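Local coordinates for protein dextranase (Pseudarthrobacter oxydans, PDB 6NZS) that hydrolyses internal alpha-1,6-glucosidic linkages of dextran as an endo-acting glycoside hydrolase of family 49, at residues L373-T382 / V398-W406; V137-V148 / S185-K193. All coordinates share one frame; numbering follows the deposited sequence.

Contact 1: residues L373-T382 / V398-W406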
loop_
_atom_site.group_PDB
_atom_site.type_symbol
_atom_site.label_atom_id
_atom_site.label_comp_id
_atom_site.label_asym_id
_atom_site.label_seq_id
_atom_site.Cartn_x
_atom_site.Cartn_y
_atom_site.Cartn_z
ATOM N N LEU A 373 2.805 1.818 -11.629
ATOM C CA LEU A 373 4.061 1.520 -12.308
ATOM C C LEU A 373 3.879 1.766 -13.801
ATOM O O LEU A 373 2.978 1.199 -14.426
ATOM C CB LEU A 373 4.496 0.080 -12.036
ATOM C CG LEU A 373 4.787 -0.204 -10.556
ATOM C CD1 LEU A 373 4.775 -1.694 -10.310
ATOM C CD2 LEU A 373 6.132 0.376 -10.173
ATOM N N TYR A 374 4.727 2.623 -14.361
ATOM C CA TYR A 374 4.613 2.994 -15.762
ATOM C C TYR A 374 5.267 1.929 -16.650
ATOM O O TYR A 374 5.915 0.997 -16.169
ATOM C CB TYR A 374 5.108 4.434 -15.961
ATOM C CG TYR A 374 4.140 5.386 -15.280
ATOM C CD1 TYR A 374 4.183 5.595 -13.895
ATOM C CD2 TYR A 374 3.127 6.010 -15.993
ATOM C CE1 TYR A 374 3.260 6.431 -13.256
ATOM C CE2 TYR A 374 2.204 6.850 -15.361
ATOM C CZ TYR A 374 2.277 7.051 -13.993
ATOM O OH TYR A 374 1.358 7.879 -13.375
ATOM N N LYS A 375 5.057 2.049 -17.960
ATOM C CA LYS A 375 5.440 0.972 -18.869
ATOM C C LYS A 375 6.898 0.570 -18.671
ATOM O O LYS A 375 7.788 1.420 -18.577
ATOM C CB LYS A 375 5.221 1.413 -20.319
ATOM C CG LYS A 375 5.566 0.321 -21.319
ATOM C CD LYS A 375 5.304 0.754 -22.752
ATOM C CE LYS A 375 5.669 -0.362 -23.714
ATOM N NZ LYS A 375 5.254 -0.039 -25.108
ATOM N N GLY A 376 7.143 -0.736 -18.581
ATOM C CA GLY A 376 8.508 -1.213 -18.486
ATOM C C GLY A 376 9.113 -0.939 -17.126
ATOM O O GLY A 376 10.202 -0.361 -17.024
ATOM N N SER A 377 8.403 -1.336 -16.073
ATOM C CA SER A 377 8.840 -1.110 -14.705
ATOM C C SER A 377 8.780 -2.413 -13.924
ATOM O O SER A 377 8.056 -3.347 -14.284
ATOM C CB SER A 377 7.956 -0.082 -13.995
ATOM O OG SER A 377 8.042 1.193 -14.598
ATOM N N THR A 378 9.565 -2.464 -12.847
ATOM C CA THR A 378 9.560 -3.581 -11.916
ATOM C C THR A 378 9.436 -3.051 -10.495
ATOM O O THR A 378 9.927 -1.966 -10.171
ATOM C CB THR A 378 10.848 -4.387 -12.018
ATOM O OG1 THR A 378 11.957 -3.549 -11.676
ATOM C CG2 THR A 378 11.048 -4.906 -13.430
ATOM N N MET A 379 8.746 -3.817 -9.658
ATOM C CA MET A 379 8.656 -3.531 -8.232
ATOM C C MET A 379 8.818 -4.827 -7.458
ATOM O O MET A 379 8.226 -5.847 -7.819
ATOM C CB MET A 379 7.316 -2.886 -7.864
ATOM C CG MET A 379 7.181 -2.587 -6.377
ATOM S SD MET A 379 5.807 -1.486 -6.016
ATOM C CE MET A 379 4.406 -2.614 -6.141
ATOM N N LYS A 380 9.622 -4.792 -6.394
ATOM C CA LYS A 380 9.764 -5.965 -5.545
ATOM C C LYS A 380 9.917 -5.562 -4.088
ATOM O O LYS A 380 10.493 -4.518 -3.771
ATOM C CB LYS A 380 10.932 -6.859 -5.978
ATOM C CG LYS A 380 12.279 -6.196 -5.969
ATOM C CD LYS A 380 13.325 -7.136 -6.562
ATOM C CE LYS A 380 14.718 -6.539 -6.497
ATOM N NZ LYS A 380 15.766 -7.598 -6.437
ATOM N N ASN A 381 9.401 -6.423 -3.207
ATOM C CA ASN A 381 9.705 -6.361 -1.780
ATOM C C ASN A 381 9.138 -5.101 -1.139
ATOM O O ASN A 381 9.895 -4.249 -0.666
ATOM C CB ASN A 381 11.223 -6.458 -1.542
ATOM C CG ASN A 381 11.867 -7.614 -2.298
ATOM O OD1 ASN A 381 11.258 -8.663 -2.492
ATOM N ND2 ASN A 381 13.121 -7.427 -2.714
ATOM N N THR A 382 7.812 -4.979 -1.097
ATOM C CA THR A 382 7.162 -3.745 -0.680
ATOM C C THR A 382 6.043 -4.037 0.312
ATOM O O THR A 382 5.582 -5.176 0.451
ATOM C CB THR A 382 6.564 -2.994 -1.875
ATOM O OG1 THR A 382 5.588 -3.829 -2.509
ATOM C CG2 THR A 382 7.631 -2.615 -2.888
ATOM N N VAL A 398 4.945 -4.614 -17.035
ATOM C CA VAL A 398 5.091 -4.317 -15.616
ATOM C C VAL A 398 5.211 -5.636 -14.871
ATOM O O VAL A 398 4.444 -6.573 -15.135
ATOM C CB VAL A 398 3.919 -3.465 -15.091
ATOM C CG1 VAL A 398 3.914 -3.425 -13.554
ATOM C CG2 VAL A 398 3.983 -2.047 -15.672
ATOM N N THR A 399 6.172 -5.710 -13.951
ATOM C CA THR A 399 6.406 -6.909 -13.156
ATOM C C THR A 399 6.472 -6.529 -11.685
ATOM O O THR A 399 7.217 -5.620 -11.317
ATOM C CB THR A 399 7.709 -7.594 -13.588
ATOM O OG1 THR A 399 7.629 -7.892 -14.991
ATOM C CG2 THR A 399 7.925 -8.888 -12.821
ATOM N N ILE A 400 5.683 -7.214 -10.852
ATOM C CA ILE A 400 5.646 -6.981 -9.408
ATOM C C ILE A 400 5.851 -8.310 -8.698
ATOM O O ILE A 400 5.231 -9.312 -9.068
ATOM C CB ILE A 400 4.293 -6.379 -8.976
ATOM C CG1 ILE A 400 4.034 -5.046 -9.670
ATOM C CG2 ILE A 400 4.244 -6.210 -7.457
ATOM C CD1 ILE A 400 2.665 -4.452 -9.363
ATOM N N ASP A 401 6.687 -8.316 -7.656
ATOM C CA ASP A 401 6.846 -9.497 -6.816
ATOM C C ASP A 401 6.914 -9.105 -5.346
ATOM O O ASP A 401 7.520 -8.087 -4.993
ATOM C CB ASP A 401 8.105 -10.306 -7.167
ATOM C CG ASP A 401 8.210 -11.575 -6.352
ATOM O OD1 ASP A 401 7.287 -12.407 -6.429
ATOM O OD2 ASP A 401 9.195 -11.742 -5.613
ATOM N N ASN A 402 6.322 -9.942 -4.492
ATOM C CA ASN A 402 6.530 -9.869 -3.047
ATOM C C ASN A 402 5.968 -8.585 -2.445
ATOM O O ASN A 402 6.712 -7.766 -1.884
ATOM C CB ASN A 402 8.013 -10.063 -2.698
ATOM C CG ASN A 402 8.239 -10.260 -1.219
ATOM O OD1 ASN A 402 7.329 -10.680 -0.489
ATOM N ND2 ASN A 402 9.450 -9.961 -0.762
ATOM N N THR A 403 4.652 -8.428 -2.532
ATOM C CA THR A 403 3.939 -7.262 -2.015
ATOM C C THR A 403 3.072 -7.700 -0.847
ATOM O O THR A 403 2.214 -8.577 -1.009
ATOM C CB THR A 403 3.022 -6.658 -3.079
ATOM O OG1 THR A 403 3.699 -6.559 -4.344
ATOM C CG2 THR A 403 2.570 -5.266 -2.669
ATOM N N VAL A 404 3.273 -7.076 0.310
ATOM C CA VAL A 404 2.423 -7.261 1.483
ATOM C C VAL A 404 1.490 -6.062 1.550
ATOM O O VAL A 404 1.944 -4.916 1.441
ATOM C CB VAL A 404 3.283 -7.355 2.754
ATOM C CG1 VAL A 404 2.402 -7.390 3.999
ATOM C CG2 VAL A 404 4.192 -8.591 2.702
ATOM N N ILE A 405 0.185 -6.314 1.701
ATOM C CA ILE A 405 -0.818 -5.255 1.603
ATOM C C ILE A 405 -1.728 -5.287 2.823
ATOM O O ILE A 405 -2.271 -6.340 3.173
ATOM C CB ILE A 405 -1.651 -5.378 0.313
ATOM C CG1 ILE A 405 -0.737 -5.252 -0.918
ATOM C CG2 ILE A 405 -2.776 -4.330 0.306
ATOM C CD1 ILE A 405 -1.448 -5.523 -2.246
ATOM N N TRP A 406 -1.891 -4.127 3.471
ATOM C CA TRP A 406 -2.898 -3.911 4.508
ATOM C C TRP A 406 -3.927 -2.984 3.872
ATOM O O TRP A 406 -3.722 -1.772 3.780
ATOM C CB TRP A 406 -2.280 -3.280 5.756
ATOM C CG TRP A 406 -3.173 -3.365 6.977
ATOM C CD1 TRP A 406 -4.508 -3.038 7.072
ATOM C CD2 TRP A 406 -2.782 -3.824 8.273
ATOM N NE1 TRP A 406 -4.955 -3.272 8.356
ATOM C CE2 TRP A 406 -3.915 -3.754 9.107
ATOM C CE3 TRP A 406 -1.571 -4.285 8.811
ATOM C CZ2 TRP A 406 -3.879 -4.144 10.452
ATOM C CZ3 TRP A 406 -1.539 -4.670 10.131
ATOM C CH2 TRP A 406 -2.683 -4.608 10.938
HETATM O O HOH W 1 8.759 -5.542 -16.266
HETATM O O HOH W 2 11.350 -10.251 -4.906
HETATM O O HOH W 3 6.221 -5.530 -4.565
#

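Contact 2: residues V137-V148 / S185-K193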
loop_
_atom_site.group_PDB
_atom_site.type_symbol
_atom_site.label_atom_id
_atom_site.label_comp_id
_atom_site.label_asym_id
_atom_site.label_seq_id
_atom_site.Cartn_x
_atom_site.Cartn_y
_atom_site.Cartn_z
ATOM N N VAL A 137 13.862 -13.424 12.958
ATOM C CA VAL A 137 13.694 -12.986 11.574
ATOM C C VAL A 137 14.937 -13.425 10.801
ATOM O O VAL A 137 16.032 -12.902 11.062
ATOM C CB VAL A 137 13.484 -11.468 11.475
ATOM C CG1 VAL A 137 13.248 -11.068 10.030
ATOM C CG2 VAL A 137 12.297 -11.030 12.347
ATOM N N PRO A 138 14.830 -14.382 9.892
ATOM C CA PRO A 138 16.003 -14.780 9.115
ATOM C C PRO A 138 16.384 -13.675 8.151
ATOM O O PRO A 138 15.539 -12.899 7.686
ATOM C CB PRO A 138 15.521 -16.024 8.362
ATOM C CG PRO A 138 14.048 -15.844 8.237
ATOM C CD PRO A 138 13.600 -15.055 9.434
ATOM N N TYR A 139 17.675 -13.607 7.852
ATOM C CA TYR A 139 18.135 -12.685 6.829
ATOM C C TYR A 139 17.698 -13.156 5.446
ATOM O O TYR A 139 17.781 -14.341 5.114
ATOM C CB TYR A 139 19.657 -12.513 6.875
ATOM C CG TYR A 139 20.107 -11.624 5.742
ATOM C CD1 TYR A 139 19.826 -10.267 5.754
ATOM C CD2 TYR A 139 20.758 -12.152 4.633
ATOM C CE1 TYR A 139 20.197 -9.452 4.707
ATOM C CE2 TYR A 139 21.139 -11.340 3.578
ATOM C CZ TYR A 139 20.860 -9.996 3.620
ATOM O OH TYR A 139 21.225 -9.184 2.565
ATOM N N SER A 140 17.204 -12.214 4.653
ATOM C CA SER A 140 16.943 -12.390 3.234
ATOM C C SER A 140 17.431 -11.131 2.542
ATOM O O SER A 140 17.328 -10.036 3.098
ATOM C CB SER A 140 15.433 -12.518 2.956
ATOM O OG SER A 140 15.162 -12.434 1.567
ATOM N N ASP A 141 17.954 -11.276 1.322
ATOM C CA ASP A 141 18.306 -10.061 0.600
ATOM C C ASP A 141 17.096 -9.216 0.226
ATOM O O ASP A 141 17.271 -8.070 -0.192
ATOM C CB ASP A 141 19.194 -10.338 -0.616
ATOM C CG ASP A 141 18.585 -11.312 -1.578
ATOM O OD1 ASP A 141 17.368 -11.568 -1.500
ATOM O OD2 ASP A 141 19.339 -11.823 -2.440
ATOM N N ALA A 142 15.880 -9.743 0.378
ATOM C CA ALA A 142 14.668 -8.950 0.243
ATOM C C ALA A 142 14.234 -8.304 1.550
ATOM O O ALA A 142 13.369 -7.422 1.518
ATOM C CB ALA A 142 13.520 -9.835 -0.250
ATOM N N GLY A 143 14.796 -8.729 2.678
ATOM C CA GLY A 143 14.228 -8.356 3.958
ATOM C C GLY A 143 12.818 -8.922 4.097
ATOM O O GLY A 143 12.328 -9.694 3.266
ATOM N N TYR A 144 12.172 -8.527 5.196
ATOM C CA TYR A 144 10.800 -8.926 5.476
ATOM C C TYR A 144 10.041 -7.733 6.029
ATOM O O TYR A 144 10.558 -7.009 6.882
ATOM C CB TYR A 144 10.767 -10.029 6.544
ATOM C CG TYR A 144 11.215 -11.390 6.080
ATOM C CD1 TYR A 144 12.557 -11.769 6.160
ATOM C CD2 TYR A 144 10.306 -12.308 5.558
ATOM C CE1 TYR A 144 12.973 -13.021 5.736
ATOM C CE2 TYR A 144 10.726 -13.570 5.128
ATOM C CZ TYR A 144 12.062 -13.912 5.221
ATOM O OH TYR A 144 12.506 -15.156 4.803
ATOM N N ARG A 145 8.818 -7.534 5.544
ATOM C CA ARG A 145 7.896 -6.541 6.091
ATOM C C ARG A 145 6.660 -7.292 6.566
ATOM O O ARG A 145 6.019 -7.992 5.774
ATOM C CB ARG A 145 7.530 -5.514 5.012
ATOM C CG ARG A 145 8.709 -4.599 4.600
ATOM C CD ARG A 145 8.841 -4.427 3.079
ATOM N NE ARG A 145 9.117 -5.696 2.399
ATOM C CZ ARG A 145 10.305 -6.290 2.351
ATOM N NH1 ARG A 145 11.362 -5.745 2.942
ATOM N NH2 ARG A 145 10.437 -7.446 1.713
ATOM N N PHE A 146 6.340 -7.181 7.855
ATOM C CA PHE A 146 5.299 -8.037 8.414
ATOM C C PHE A 146 4.634 -7.369 9.606
ATOM O O PHE A 146 5.156 -6.410 10.184
ATOM C CB PHE A 146 5.851 -9.428 8.790
ATOM C CG PHE A 146 6.962 -9.407 9.812
ATOM C CD1 PHE A 146 8.269 -9.151 9.434
ATOM C CD2 PHE A 146 6.690 -9.675 11.150
ATOM C CE1 PHE A 146 9.281 -9.144 10.376
ATOM C CE2 PHE A 146 7.685 -9.673 12.100
ATOM C CZ PHE A 146 8.990 -9.417 11.712
ATOM N N SER A 147 3.476 -7.915 9.975
ATOM C CA SER A 147 2.644 -7.416 11.058
ATOM C C SER A 147 2.757 -8.348 12.261
ATOM O O SER A 147 2.738 -9.579 12.114
ATOM C CB SER A 147 1.192 -7.392 10.571
ATOM O OG SER A 147 0.309 -7.089 11.634
ATOM N N VAL A 148 2.866 -7.752 13.449
ATOM C CA VAL A 148 2.942 -8.466 14.722
ATOM C C VAL A 148 1.647 -8.197 15.486
ATOM O O VAL A 148 1.322 -7.039 15.782
ATOM C CB VAL A 148 4.169 -8.014 15.531
ATOM C CG1 VAL A 148 4.213 -8.701 16.887
ATOM C CG2 VAL A 148 5.451 -8.276 14.741
ATOM N N SER A 185 -1.987 -1.353 15.164
ATOM C CA SER A 185 -1.171 -2.285 14.407
ATOM C C SER A 185 0.314 -2.021 14.632
ATOM O O SER A 185 0.732 -0.941 15.068
ATOM C CB SER A 185 -1.541 -2.244 12.927
ATOM O OG SER A 185 -1.330 -0.971 12.348
ATOM N N MET A 186 1.117 -3.046 14.344
ATOM C CA MET A 186 2.560 -2.998 14.563
ATOM C C MET A 186 3.237 -3.686 13.387
ATOM O O MET A 186 3.169 -4.915 13.266
ATOM C CB MET A 186 2.950 -3.685 15.874
ATOM C CG MET A 186 4.467 -3.742 16.113
ATOM S SD MET A 186 5.213 -2.095 16.178
ATOM C CE MET A 186 6.951 -2.520 16.286
ATOM N N MET A 187 3.900 -2.898 12.537
ATOM C CA MET A 187 4.638 -3.413 11.396
ATOM C C MET A 187 6.124 -3.397 11.706
ATOM O O MET A 187 6.631 -2.463 12.336
ATOM C CB MET A 187 4.381 -2.532 10.174
ATOM C CG MET A 187 3.655 -3.243 9.055
ATOM S SD MET A 187 2.056 -3.875 9.575
ATOM C CE MET A 187 1.283 -2.338 10.099
ATOM N N ILE A 188 6.820 -4.440 11.267
ATOM C CA ILE A 188 8.277 -4.486 11.309
ATOM C C ILE A 188 8.786 -4.509 9.877
ATOM O O ILE A 188 8.368 -5.354 9.072
ATOM C CB ILE A 188 8.800 -5.702 12.090
ATOM C CG1 ILE A 188 8.362 -5.625 13.555
ATOM C CG2 ILE A 188 10.334 -5.790 11.983
ATOM C CD1 ILE A 188 8.723 -6.852 14.382
ATOM N N PHE A 189 9.676 -3.579 9.558
ATOM C CA PHE A 189 10.323 -3.524 8.259
ATOM C C PHE A 189 11.793 -3.862 8.515
ATOM O O PHE A 189 12.594 -2.994 8.868
ATOM C CB PHE A 189 10.178 -2.131 7.644
ATOM C CG PHE A 189 8.746 -1.681 7.435
ATOM C CD1 PHE A 189 7.704 -2.594 7.257
ATOM C CD2 PHE A 189 8.457 -0.326 7.399
ATOM C CE1 PHE A 189 6.399 -2.148 7.052
ATOM C CE2 PHE A 189 7.165 0.122 7.191
ATOM C CZ PHE A 189 6.129 -0.791 7.018
ATOM N N ALA A 190 12.127 -5.150 8.377
ATOM C CA ALA A 190 13.489 -5.655 8.556
ATOM C C ALA A 190 14.138 -5.596 7.186
ATOM O O ALA A 190 13.875 -6.443 6.331
ATOM C CB ALA A 190 13.450 -7.085 9.089
ATOM N N GLU A 191 14.963 -4.579 6.967
ATOM C CA GLU A 191 15.439 -4.256 5.639
ATOM C C GLU A 191 16.910 -4.623 5.488
ATOM O O GLU A 191 17.688 -4.514 6.439
ATOM C CB GLU A 191 15.268 -2.756 5.367
ATOM C CG GLU A 191 13.823 -2.266 5.475
ATOM C CD GLU A 191 12.898 -3.009 4.558
ATOM O OE1 GLU A 191 13.013 -2.788 3.349
ATOM O OE2 GLU A 191 12.037 -3.796 5.030
ATOM N N PRO A 192 17.325 -5.055 4.300
ATOM C CA PRO A 192 18.708 -5.520 4.137
ATOM C C PRO A 192 19.712 -4.376 4.227
ATOM O O PRO A 192 19.540 -3.321 3.608
ATOM C CB PRO A 192 18.699 -6.155 2.744
ATOM C CG PRO A 192 17.573 -5.503 2.026
ATOM C CD PRO A 192 16.528 -5.225 3.073
ATOM N N LYS A 193 20.776 -4.604 4.995
ATOM C CA LYS A 193 21.893 -3.675 4.995
ATOM C C LYS A 193 22.496 -3.606 3.602
ATOM O O LYS A 193 22.623 -4.618 2.909
ATOM C CB LYS A 193 22.952 -4.163 5.977
ATOM C CG LYS A 193 24.021 -3.141 6.258
ATOM C CD LYS A 193 23.762 -2.470 7.586
ATOM C CE LYS A 193 24.989 -1.710 8.037
ATOM N NZ LYS A 193 25.062 -0.371 7.396
HETATM O O HOH W 4 23.075 -7.113 3.407
HETATM O O HOH W 5 -0.095 -5.548 13.826
#

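Contact 1: residues L373-T382 / V398-W406
L373, M379 and I400 make the tightly packed side of this contact. CD1 of L373 presses on CG1 of I400 at 3.5 Å, closer than usual for two carbons, and also touches CG1 of V398. Further along, CE of M379 meets CG2 of I400 at 3.8 Å. M379 runs alongside I400 with its CG anti to the backbone N (chi1 179°), and a bend at chi3 turns the methyl onto the isoleucine. S377 and V398 lie on this same buried face; past the corner T382 and T403 are buried too.

The strands run parallel and in register, S377 beside V398 through K380 beside D401. This is the stacking of successive coils in a parallel beta-solenoid, the fold of family 49 enzymes. Backbone bonds link the two coils, as in T399 N to S377 O and M379 N to T399 O.

The opposite face carries T378, T399, K380 and D401 and is looser. Here water bridges the coils: one joins S377 O to T399 OG1, another joins N381 OD1 to D401 OD2. The other oxygen of D401, OD1, is held by T429 and N430 of the next coil.

At the corner, N381 and N402 pair as in the asparagine ladders of beta-helices. ND2 of N402 donates to OD1 of N381 at 2.8 Å, nearly straight at 168°. The acceptor lies in the N402 amide plane, although the two amides are turned 73° apart.

Contact 2: residues V137-V148 / S185-K193
R145 and E191 form a salt bridge at one end of an antiparallel strand pair in the N-terminal Ig-like domain. Strands 144-148 and 185-192 alternate hydrogen-bonded pairs, Y144 with A190 and F146 with I188, with non-hydrogen-bonded ones, R145 with F189 and S147 with M187.

The R145 side chain starts beside F189. Its CB is 3.7 Å from CD1 of that ring, and CG comes closer to the same ring carbon, at 3.5 Å. CG also passes E191 OE2, and CD lies 3.8 Å from that oxygen. Bends at chi2 and chi3 fold the chain back toward the turn S140-G143. There NH1 donates to E191 OE2 at 2.9 Å. The carboxylate oxygen sits at the guanidinium edge, near its plane. It is met on its syn side but from somewhat out of the carboxylate plane; the two planes are 80° apart. NH1 and NH2 both also grip A142 O, so the guanidinium joins strand 185-192 to the turn. E191 OE1 has its own salt bridge to K359. With an alanine here, E191 OE2 would probably lose its arginine mate, leaving the carboxylate to K359, and the A142 carbonyl would lose two donors.

The turn is type I, and G143 N bonds back to S140 O. P192 packs against it, with CG on D141 O.

The face with F146 and I188 is largely apolar. F146 lays one ring face over CB of I188, a CH-pi contact offset toward the ring's rim. The ring takes this place with its CG between the backbone N and the carbonyl carbon (chi1 60°). CD1 of I188 touches the ring at CZ and also meets CG2 of V148, 3.6 Å away.

How the contacts relate
From the N terminus, contact 2 comes first. After strand 144-150, strands 154-159 and 168-169 intervene before 176-192 returns, which closes the loop antiparallel within the Ig-like domain. Contact 1 opens much later, in the solenoid, where 373-382 and 398-406 lie on adjacent coils joined by one turn that includes the rest of strand 382-386 and strand 391-392. The two are in series; neither nests in the other nor crosses it. The centres of contacts 1 and 2 are about 17 Å apart, yet they touch. W406 packs on S185 and S147, and the corner residue N381 meets A142 and R145. This strand pair of the Ig-like domain is thereby seated against the coils.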